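PDB 4ZTK: cell division protein FtsI/penicillin binding protein 2 from Legionella pneumophila subsp. pneumophila ATCC 43290, which probably cross-links peptidoglycan as a D,D-transpeptidase during cell division, through a transpeptidase domain of the penicillin-binding protein family. Local coordinates for residues Ala146-Pro149 and Val150-Lys154; Leu139-Val142 and Ser143-Gly147; Gly203-Phe206 and Asp207-Asn210; Gln25-Val28 and Glu29-Thr33. All blocks are in the same frame, centred on the assembly; numbering follows the deposited sequence.

In the fold
All four contacts are local, between residues close in sequence. Interactions 1 and 2 share Ala146 and Gly147, where helix 136-146 ends and helix 148-157 begins; their centres lie about 9 Å apart. Interaction 4, on helix 22-38, is on the opposite side of the chain's centre, about 38 Å from the centres of both. Interactions 2 and 4 are partly buried, interactions 1 and 3 lie at the surface. Regular helical bonds run through interactions 1, 2 and 4, with apolar packing at the junction in 1, aliphatic-polar pairs in 2 and an amide-carboxylate bond in 4. Interaction 3, a hairpin loop, has mostly weak, converging backbone bonds instead.

Interaction 1: Ala146-Pro149 and Val150-Lys154; sequences AGVP and VIRKK
Ala146 and Ile151 meet across a junction between two helices: Ala146 CB lies 3.8 Å from Ile151 CG1 and 3.9 Å from Ile151 CD1. Ala146 also approaches Val150, its carbonyl O 3.4 Å from Val150 CG2. A second aliphatic pair forms just beyond it, where Val148 and Arg152 run side by side in the same direction and Val148 CG1 touches Arg152 CD at 3.7 Å. Val148 CG1 reaches it because chi1 of 170° sets this branch beside its own carbonyl carbon. The backbone bonds are those of a first helical turn. Gly147 O, at the N-cap position, accepts Ile151 N at 3.0 Å, almost in line with the carbonyl; Val148 O takes Arg152 N at 2.9 Å and Pro149 O takes Lys153 N at 3.1 Å. Pro149, lacking an N-H, fits the first turn of helix 148-157, where the backbone N has no acceptor one turn back in the same helix. Polar ends lead elsewhere: Lys153 forms a salt bridge with Glu157, and Arg152 makes a cation-pi contact with Trp166. Among the neighbours of helix 148-157, Ile151 touches Ile86 and Ala89 of helix 83-92 and Leu176 of helix 172-181, and Val148 also touches Leu176.

Interaction 2: Leu139-Val142 and Ser143-Gly147; sequences LIRV and SQEAG
Ile140 with Gln144 and Arg141 with Glu145 are i to i+4 pairs on the last turns of helix 136-146, a partly buried contact; the helix packs against helices 83-92 and 172-181. Ile140 and Gln144 lie alongside each other, pointing the same way: the CG2 branch of Ile140 rests against the Gln144 amide, 3.7 Å from CD. Beyond CG the Gln144 chain is extended, and its NE2 is hydrogen-bonded to Asp173 O, which ties the amide to helix 172-181. On the solvent side, the aliphatic part of Arg141 flanks the Glu145 carboxylate, with Arg141 CG 3.3 Å from Glu145 OE2. The charged atoms themselves do not touch, Arg141 NE being 4.7 Å from Glu145 OE2, and the guanidinium and carboxylate planes are 61° apart; any attraction is probably modest. Within the all-helical part of the transpeptidase domain, this helix runs beside helix 83-92, whose start carries an SxxK pattern, and Leu139 touches Lys83 of that probable active-site motif. Successive carbonyls of Leu139, Ile140 and Arg141 accept Ser143 N, Gln144 N and Glu145 N, the Gln144 N to Ile140 O bond being 2.8 Å. Ala146 N reaches Val142 O less straight, with an N-H...O angle of 142°. Ser143 OG is hydrogen-bonded to Leu176 O. At Gly147 the chain leaves helical angles with phi 101°.

Interaction 3: Gly203-Phe206 and Asp207-Asn210; sequences GHSF and DRGN
His204 meets Asn210 across the mouth of a tight hairpin loop. The two side chains cross at about a right angle, yet the imidazole and amide planes differ by only 21°; Asn210 ND2 comes to 3.5 Å from His204 CB, while Asn210 O sits at the ring edge, in its plane, 3.4 Å from CD2. His204 ND1 is hydrogen-bonded to Lys202 O, which ties the ring back to the chain before it. Next, Ser205 supplies the carbonyl that closes the turn: its O receives Arg208 N at 2.9 Å, the donor standing above the carbonyl plane, and also a weak bond from Asn210 N. Ser205 to Arg208 thus form a beta turn with a helical Phe206-Asp207 corner. Phe206 O in turn takes only weak bonds, from Gly209 N at 2.9 Å and from Asn210 N at 3.4 Å, so the Asn210 N-H is divided between two carbonyls. The Phe206 side chain stands beside that of Asp207, with ring and carboxylate planes perpendicular at 89°; Asp207 OD1 lies in the ring plane at its edge, 3.3 Å from CD1. Gly209 and Asn210 both have positive phi, which swings the chain back toward the start of the loop. The loop joins the short antiparallel strands 204-205 and 211-212, with Ser205 and Ser211 paired through the backbone, and leans on helix 189-200, where Phe206 touches Ala197 and Ile198.

Interaction 4: Gln25-Val28 and Glu29-Thr33; sequences QQIV and EKQIT
Gln25 O takes Glu29 N at 3.0 Å, and the same i to i+4 pattern repeats from Gln26, Ile27 and Val28 to Lys30, Gln31 and Ile32, making one unbroken stretch of helix 22-38. The Ile32 N to Val28 O bond is 3.0 Å and nearly straight, at 169°. Gln25 and Glu29 add a side-chain bond over the same turn: Gln25 NE2 donates to Glu29 OE2 at 3.3 Å. OE2 lies in the plane of the Gln25 amide, whereas NE2 comes from above the plane of the carboxylate, the two planes being 86° apart. A bend at chi2 (61°) turns the Gln25 amide toward Glu29. Gln25 NE2 also bonds to Phe59 O, so the amide links the helix to edge strand 56-63. In the penicillin-binding transpeptidase fold, this helix lies on the five-stranded antiparallel sheet next to the C-terminal helix, here 295-310. Ile27 packs on Val306 of that helix, and Val28 on Ile46 and Ile48 of strand 43-49. The aliphatic chain of Lys30 passes over the backbone, its CG 3.3 Å from Gln26 O. Gln31 CG is likewise 3.3 Å from Ile27 O, and its NE2 reaches Asp309 OD2 in a weak bond.

Interaction 1: Ala146-Pro149 and Val150-Lys154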
loop_
_atom_site.group_PDB
_atom_site.type_symbol
_atom_site.label_atom_id
_atom_site.label_comp_id
_atom_site.label_asym_id
_atom_site.label_seq_id
_atom_site.Cartn_x
_atom_site.Cartn_y
_atom_site.Cartn_z
ATOM N N ALA A 146 -9.957 -18.957 -4.300
ATOM C CA ALA A 146 -11.034 -18.011 -4.577
ATOM C C ALA A 146 -11.449 -18.099 -6.042
ATOM O O ALA A 146 -12.634 -18.051 -6.365
ATOM C CB ALA A 146 -10.606 -16.585 -4.224
ATOM N N GLY A 147 -10.463 -18.230 -6.923
ATOM C CA GLY A 147 -10.736 -18.423 -8.335
ATOM C C GLY A 147 -10.582 -17.157 -9.151
ATOM O O GLY A 147 -10.705 -16.048 -8.632
ATOM N N VAL A 148 -10.324 -17.330 -10.441
ATOM C CA VAL A 148 -10.104 -16.209 -11.348
ATOM C C VAL A 148 -11.263 -15.198 -11.437
ATOM O O VAL A 148 -11.020 -13.992 -11.368
ATOM C CB VAL A 148 -9.675 -16.696 -12.753
ATOM C CG1 VAL A 148 -9.673 -15.548 -13.755
ATOM C CG2 VAL A 148 -8.306 -17.349 -12.675
ATOM N N PRO A 149 -12.519 -15.674 -11.586
ATOM C CA PRO A 149 -13.608 -14.689 -11.660
ATOM C C PRO A 149 -13.717 -13.832 -10.399
ATOM O O PRO A 149 -13.875 -12.616 -10.503
ATOM C CB PRO A 149 -14.858 -15.561 -11.810
ATOM C CG PRO A 149 -14.365 -16.813 -12.435
ATOM C CD PRO A 149 -13.011 -17.043 -11.831
ATOM N N VAL A 150 -13.617 -14.456 -9.230
ATOM C CA VAL A 150 -13.747 -13.735 -7.968
ATOM C C VAL A 150 -12.633 -12.710 -7.795
ATOM O O VAL A 150 -12.889 -11.541 -7.483
ATOM C CB VAL A 150 -13.756 -14.700 -6.761
ATOM C CG1 VAL A 150 -13.676 -13.924 -5.454
ATOM C CG2 VAL A 150 -15.000 -15.580 -6.795
ATOM N N ILE A 151 -11.395 -13.150 -8.007
ATOM C CA ILE A 151 -10.235 -12.290 -7.787
ATOM C C ILE A 151 -10.131 -11.158 -8.816
ATOM O O ILE A 151 -9.927 -10.003 -8.452
ATOM C CB ILE A 151 -8.923 -13.101 -7.752
ATOM C CG1 ILE A 151 -8.898 -14.019 -6.526
ATOM C CG2 ILE A 151 -7.714 -12.168 -7.736
ATOM C CD1 ILE A 151 -8.884 -13.274 -5.185
ATOM N N ARG A 152 -10.268 -11.484 -10.098
ATOM C CA ARG A 152 -10.156 -10.460 -11.134
ATOM C C ARG A 152 -11.247 -9.394 -11.017
ATOM O O ARG A 152 -10.968 -8.204 -11.118
ATOM C CB ARG A 152 -10.176 -11.079 -12.531
ATOM C CG ARG A 152 -8.887 -11.771 -12.929
ATOM C CD ARG A 152 -8.853 -12.003 -14.434
ATOM N NE ARG A 152 -8.852 -10.741 -15.167
ATOM C CZ ARG A 152 -8.996 -10.640 -16.483
ATOM N NH1 ARG A 152 -9.160 -11.729 -17.220
ATOM N NH2 ARG A 152 -8.984 -9.446 -17.061
ATOM N N LYS A 153 -12.486 -9.830 -10.802
ATOM C CA LYS A 153 -13.612 -8.907 -10.697
ATOM C C LYS A 153 -13.501 -8.001 -9.476
ATOM O O LYS A 153 -13.641 -6.781 -9.583
ATOM C CB LYS A 153 -14.935 -9.673 -10.653
ATOM C CG LYS A 153 -16.127 -8.817 -10.252
ATOM C CD LYS A 153 -17.435 -9.584 -10.400
ATOM C CE LYS A 153 -18.609 -8.776 -9.869
ATOM N NZ LYS A 153 -18.440 -8.440 -8.423
ATOM N N LYS A 154 -13.251 -8.595 -8.316
ATOM C CA LYS A 154 -13.217 -7.818 -7.084
ATOM C C LYS A 154 -12.024 -6.866 -7.039
ATOM O O LYS A 154 -12.156 -5.730 -6.585
ATOM C CB LYS A 154 -13.263 -8.723 -5.848
ATOM C CG LYS A 154 -13.407 -7.964 -4.530
ATOM C CD LYS A 154 -14.664 -7.102 -4.509
ATOM C CE LYS A 154 -15.919 -7.946 -4.634
ATOM N NZ LYS A 154 -17.130 -7.095 -4.779
#

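Interaction 2: Leu139-Val142 and Ser143-Gly147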
loop_
_atom_site.group_PDB
_atom_site.type_symbol
_atom_site.label_atom_id
_atom_site.label_comp_id
_atom_site.label_asym_id
_atom_site.label_seq_id
_atom_site.Cartn_x
_atom_site.Cartn_y
_atom_site.Cartn_z
ATOM N N LEU A 139 -1.334 -16.562 1.148
ATOM C CA LEU A 139 -2.139 -15.652 0.340
ATOM C C LEU A 139 -2.313 -16.174 -1.083
ATOM O O LEU A 139 -3.365 -15.983 -1.702
ATOM C CB LEU A 139 -1.549 -14.238 0.327
ATOM C CG LEU A 139 -2.129 -13.273 1.365
ATOM C CD1 LEU A 139 -3.620 -13.058 1.129
ATOM C CD2 LEU A 139 -1.880 -13.784 2.772
ATOM N N ILE A 140 -1.282 -16.836 -1.600
ATOM C CA ILE A 140 -1.379 -17.429 -2.925
ATOM C C ILE A 140 -2.459 -18.507 -2.938
ATOM O O ILE A 140 -3.293 -18.558 -3.844
ATOM C CB ILE A 140 -0.053 -18.035 -3.385
ATOM C CG1 ILE A 140 0.954 -16.933 -3.720
ATOM C CG2 ILE A 140 -0.293 -18.884 -4.608
ATOM C CD1 ILE A 140 2.358 -17.458 -4.037
ATOM N N ARG A 141 -2.442 -19.359 -1.919
ATOM C CA ARG A 141 -3.446 -20.404 -1.786
ATOM C C ARG A 141 -4.839 -19.786 -1.684
ATOM O O ARG A 141 -5.778 -20.248 -2.323
ATOM C CB ARG A 141 -3.147 -21.293 -0.574
ATOM C CG ARG A 141 -4.186 -22.371 -0.328
ATOM C CD ARG A 141 -3.650 -23.484 0.566
ATOM N NE ARG A 141 -3.078 -22.972 1.809
ATOM C CZ ARG A 141 -2.700 -23.740 2.827
ATOM N NH1 ARG A 141 -2.186 -23.194 3.924
ATOM N NH2 ARG A 141 -2.840 -25.056 2.752
ATOM N N VAL A 142 -4.960 -18.729 -0.890
ATOM C CA VAL A 142 -6.221 -18.011 -0.765
ATOM C C VAL A 142 -6.709 -17.521 -2.131
ATOM O O VAL A 142 -7.868 -17.719 -2.496
ATOM C CB VAL A 142 -6.083 -16.831 0.217
ATOM C CG1 VAL A 142 -7.235 -15.854 0.061
ATOM C CG2 VAL A 142 -6.006 -17.348 1.646
ATOM N N SER A 143 -5.806 -16.909 -2.889
ATOM C CA SER A 143 -6.120 -16.422 -4.228
ATOM C C SER A 143 -6.546 -17.543 -5.173
ATOM O O SER A 143 -7.545 -17.418 -5.889
ATOM C CB SER A 143 -4.923 -15.670 -4.814
ATOM O OG SER A 143 -5.229 -15.147 -6.099
ATOM N N GLN A 144 -5.788 -18.636 -5.176
ATOM C CA GLN A 144 -6.074 -19.746 -6.078
ATOM C C GLN A 144 -7.391 -20.435 -5.749
ATOM O O GLN A 144 -8.113 -20.866 -6.648
ATOM C CB GLN A 144 -4.924 -20.756 -6.083
ATOM C CG GLN A 144 -3.656 -20.205 -6.707
ATOM C CD GLN A 144 -2.482 -21.141 -6.568
ATOM O OE1 GLN A 144 -2.412 -21.934 -5.631
ATOM N NE2 GLN A 144 -1.547 -21.058 -7.506
ATOM N N GLU A 145 -7.705 -20.536 -4.463
ATOM C CA GLU A 145 -8.952 -21.167 -4.050
ATOM C C GLU A 145 -10.165 -20.271 -4.313
ATOM O O GLU A 145 -11.265 -20.766 -4.540
ATOM C CB GLU A 145 -8.878 -21.597 -2.584
ATOM C CG GLU A 145 -7.826 -22.683 -2.344
ATOM C CD GLU A 145 -7.790 -23.178 -0.911
ATOM O OE1 GLU A 145 -8.578 -22.674 -0.083
ATOM O OE2 GLU A 145 -6.970 -24.075 -0.615
ATOM N N ALA A 146 -9.957 -18.957 -4.300
ATOM C CA ALA A 146 -11.034 -18.011 -4.577
ATOM C C ALA A 146 -11.449 -18.099 -6.042
ATOM O O ALA A 146 -12.634 -18.051 -6.365
ATOM C CB ALA A 146 -10.606 -16.585 -4.224
ATOM N N GLY A 147 -10.463 -18.230 -6.923
ATOM C CA GLY A 147 -10.736 -18.423 -8.335
ATOM C C GLY A 147 -10.582 -17.157 -9.151
ATOM O O GLY A 147 -10.705 -16.048 -8.632
#

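Interaction 3: Gly203-Phe206 and Asp207-Asn210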
loop_
_atom_site.group_PDB
_atom_site.type_symbol
_atom_site.label_atom_id
_atom_site.label_comp_id
_atom_site.label_asym_id
_atom_site.label_seq_id
_atom_site.Cartn_x
_atom_site.Cartn_y
_atom_site.Cartn_z
ATOM N N GLY A 203 -14.983 0.348 3.017
ATOM C CA GLY A 203 -15.206 -0.550 1.898
ATOM C C GLY A 203 -16.161 0.007 0.859
ATOM O O GLY A 203 -16.690 -0.738 0.039
ATOM N N HIS A 204 -16.385 1.318 0.904
ATOM C CA HIS A 204 -17.212 2.004 -0.087
ATOM C C HIS A 204 -16.334 2.739 -1.088
ATOM O O HIS A 204 -15.301 3.300 -0.726
ATOM C CB HIS A 204 -18.155 3.005 0.587
ATOM C CG HIS A 204 -19.289 2.366 1.326
ATOM N ND1 HIS A 204 -19.126 1.740 2.542
ATOM C CD2 HIS A 204 -20.602 2.250 1.016
ATOM C CE1 HIS A 204 -20.291 1.267 2.952
ATOM N NE2 HIS A 204 -21.202 1.563 2.042
ATOM N N SER A 205 -16.747 2.743 -2.347
ATOM C CA SER A 205 -15.992 3.448 -3.372
ATOM C C SER A 205 -16.675 4.724 -3.833
ATOM O O SER A 205 -17.664 4.686 -4.562
ATOM C CB SER A 205 -15.728 2.557 -4.579
ATOM O OG SER A 205 -15.038 3.290 -5.577
ATOM N N PHE A 206 -16.117 5.841 -3.385
ATOM C CA PHE A 206 -16.439 7.189 -3.836
ATOM C C PHE A 206 -16.642 7.286 -5.350
ATOM O O PHE A 206 -17.675 7.772 -5.814
ATOM C CB PHE A 206 -15.290 8.105 -3.420
ATOM C CG PHE A 206 -13.969 7.384 -3.314
ATOM C CD1 PHE A 206 -13.142 7.251 -4.420
ATOM C CD2 PHE A 206 -13.568 6.811 -2.115
ATOM C CE1 PHE A 206 -11.941 6.577 -4.330
ATOM C CE2 PHE A 206 -12.374 6.139 -2.021
ATOM C CZ PHE A 206 -11.557 6.024 -3.128
ATOM N N ASP A 207 -15.655 6.811 -6.109
ATOM C CA ASP A 207 -15.672 6.882 -7.572
ATOM C C ASP A 207 -16.848 6.124 -8.194
ATOM O O ASP A 207 -17.194 6.348 -9.354
ATOM C CB ASP A 207 -14.348 6.367 -8.154
ATOM C CG ASP A 207 -13.165 7.259 -7.808
ATOM O OD1 ASP A 207 -13.384 8.455 -7.523
ATOM O OD2 ASP A 207 -12.017 6.765 -7.825
ATOM N N ARG A 208 -17.448 5.224 -7.422
ATOM C CA ARG A 208 -18.638 4.511 -7.861
ATOM C C ARG A 208 -19.880 4.980 -7.106
ATOM O O ARG A 208 -20.749 4.176 -6.766
ATOM C CB ARG A 208 -18.460 3.002 -7.705
ATOM C CG ARG A 208 -17.633 2.359 -8.804
ATOM C CD ARG A 208 -17.715 0.847 -8.714
ATOM N NE ARG A 208 -19.099 0.395 -8.605
ATOM C CZ ARG A 208 -19.460 -0.854 -8.328
ATOM N NH1 ARG A 208 -20.745 -1.173 -8.246
ATOM N NH2 ARG A 208 -18.536 -1.785 -8.130
ATOM N N GLY A 209 -19.956 6.283 -6.853
ATOM C CA GLY A 209 -21.094 6.872 -6.168
ATOM C C GLY A 209 -21.254 6.360 -4.750
ATOM O O GLY A 209 -22.372 6.197 -4.263
ATOM N N ASN A 210 -20.124 6.113 -4.094
ATOM C CA ASN A 210 -20.092 5.550 -2.745
ATOM C C ASN A 210 -20.816 4.207 -2.632
ATOM O O ASN A 210 -21.579 3.973 -1.694
ATOM C CB ASN A 210 -20.609 6.552 -1.706
ATOM C CG ASN A 210 -19.701 6.651 -0.490
ATOM O OD1 ASN A 210 -18.669 7.325 -0.523
ATOM N ND2 ASN A 210 -20.079 5.974 0.588
#

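Interaction 4: Gln25-Val28 and Glu29-Thr33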
loop_
_atom_site.group_PDB
_atom_site.type_symbol
_atom_site.label_atom_id
_atom_site.label_comp_id
_atom_site.label_asym_id
_atom_site.label_seq_id
_atom_site.Cartn_x
_atom_site.Cartn_y
_atom_site.Cartn_z
ATOM N N GLN A 25 1.120 19.175 2.648
ATOM C CA GLN A 25 2.176 19.197 1.646
ATOM C C GLN A 25 3.539 19.481 2.262
ATOM O O GLN A 25 4.526 18.824 1.940
ATOM C CB GLN A 25 1.872 20.242 0.573
ATOM C CG GLN A 25 2.873 20.249 -0.558
ATOM C CD GLN A 25 2.916 18.924 -1.294
ATOM O OE1 GLN A 25 1.945 18.173 -1.299
ATOM N NE2 GLN A 25 4.047 18.632 -1.922
ATOM N N GLN A 26 3.584 20.463 3.151
ATOM C CA GLN A 26 4.829 20.843 3.800
ATOM C C GLN A 26 5.358 19.720 4.693
ATOM O O GLN A 26 6.561 19.475 4.746
ATOM C CB GLN A 26 4.628 22.130 4.595
ATOM C CG GLN A 26 5.895 22.683 5.189
ATOM C CD GLN A 26 5.818 24.178 5.425
ATOM O OE1 GLN A 26 5.574 24.957 4.501
ATOM N NE2 GLN A 26 6.022 24.585 6.670
ATOM N N ILE A 27 4.451 19.038 5.384
ATOM C CA ILE A 27 4.813 17.872 6.186
ATOM C C ILE A 27 5.495 16.784 5.353
ATOM O O ILE A 27 6.584 16.324 5.694
ATOM C CB ILE A 27 3.585 17.269 6.890
ATOM C CG1 ILE A 27 3.080 18.223 7.975
ATOM C CG2 ILE A 27 3.922 15.896 7.480
ATOM C CD1 ILE A 27 1.798 17.765 8.652
ATOM N N VAL A 28 4.869 16.379 4.254
ATOM C CA VAL A 28 5.424 15.277 3.471
ATOM C C VAL A 28 6.706 15.702 2.755
ATOM O O VAL A 28 7.605 14.891 2.533
ATOM C CB VAL A 28 4.395 14.680 2.485
ATOM C CG1 VAL A 28 3.236 14.074 3.255
ATOM C CG2 VAL A 28 3.893 15.737 1.497
ATOM N N GLU A 29 6.790 16.984 2.418
ATOM C CA GLU A 29 7.994 17.536 1.809
ATOM C C GLU A 29 9.212 17.418 2.719
ATOM O O GLU A 29 10.270 17.013 2.265
ATOM C CB GLU A 29 7.774 18.990 1.385
ATOM C CG GLU A 29 7.090 19.132 0.037
ATOM C CD GLU A 29 6.687 20.563 -0.266
ATOM O OE1 GLU A 29 6.674 21.385 0.674
ATOM O OE2 GLU A 29 6.385 20.864 -1.440
ATOM N N LYS A 30 9.059 17.756 3.997
ATOM C CA LYS A 30 10.150 17.611 4.962
ATOM C C LYS A 30 10.518 16.146 5.192
ATOM O O LYS A 30 11.695 15.804 5.316
ATOM C CB LYS A 30 9.780 18.233 6.310
ATOM C CG LYS A 30 9.480 19.708 6.258
ATOM C CD LYS A 30 9.217 20.277 7.645
ATOM C CE LYS A 30 7.969 19.673 8.271
ATOM N NZ LYS A 30 7.686 20.270 9.607
ATOM N N GLN A 31 9.506 15.291 5.275
ATOM C CA GLN A 31 9.723 13.899 5.655
ATOM C C GLN A 31 10.366 13.050 4.560
ATOM O O GLN A 31 11.289 12.285 4.836
ATOM C CB GLN A 31 8.418 13.250 6.131
ATOM C CG GLN A 31 7.842 13.844 7.412
ATOM C CD GLN A 31 8.696 13.563 8.639
ATOM O OE1 GLN A 31 9.643 12.774 8.591
ATOM N NE2 GLN A 31 8.361 14.211 9.750
ATOM N N ILE A 32 9.885 13.169 3.324
ATOM C CA ILE A 32 10.407 12.317 2.249
ATOM C C ILE A 32 11.824 12.722 1.848
ATOM O O ILE A 32 12.660 11.879 1.525
ATOM C CB ILE A 32 9.485 12.275 0.999
ATOM C CG1 ILE A 32 9.888 11.117 0.085
ATOM C CG2 ILE A 32 9.510 13.595 0.222
ATOM C CD1 ILE A 32 9.837 9.755 0.760
ATOM N N THR A 33 12.094 14.020 1.881
ATOM C CA THR A 33 13.396 14.518 1.483
ATOM C C THR A 33 14.435 14.056 2.515
ATOM O O THR A 33 15.556 13.679 2.162
ATOM C CB THR A 33 13.352 16.054 1.335
ATOM O OG1 THR A 33 14.551 16.527 0.713
ATOM C CG2 THR A 33 13.182 16.694 2.685
#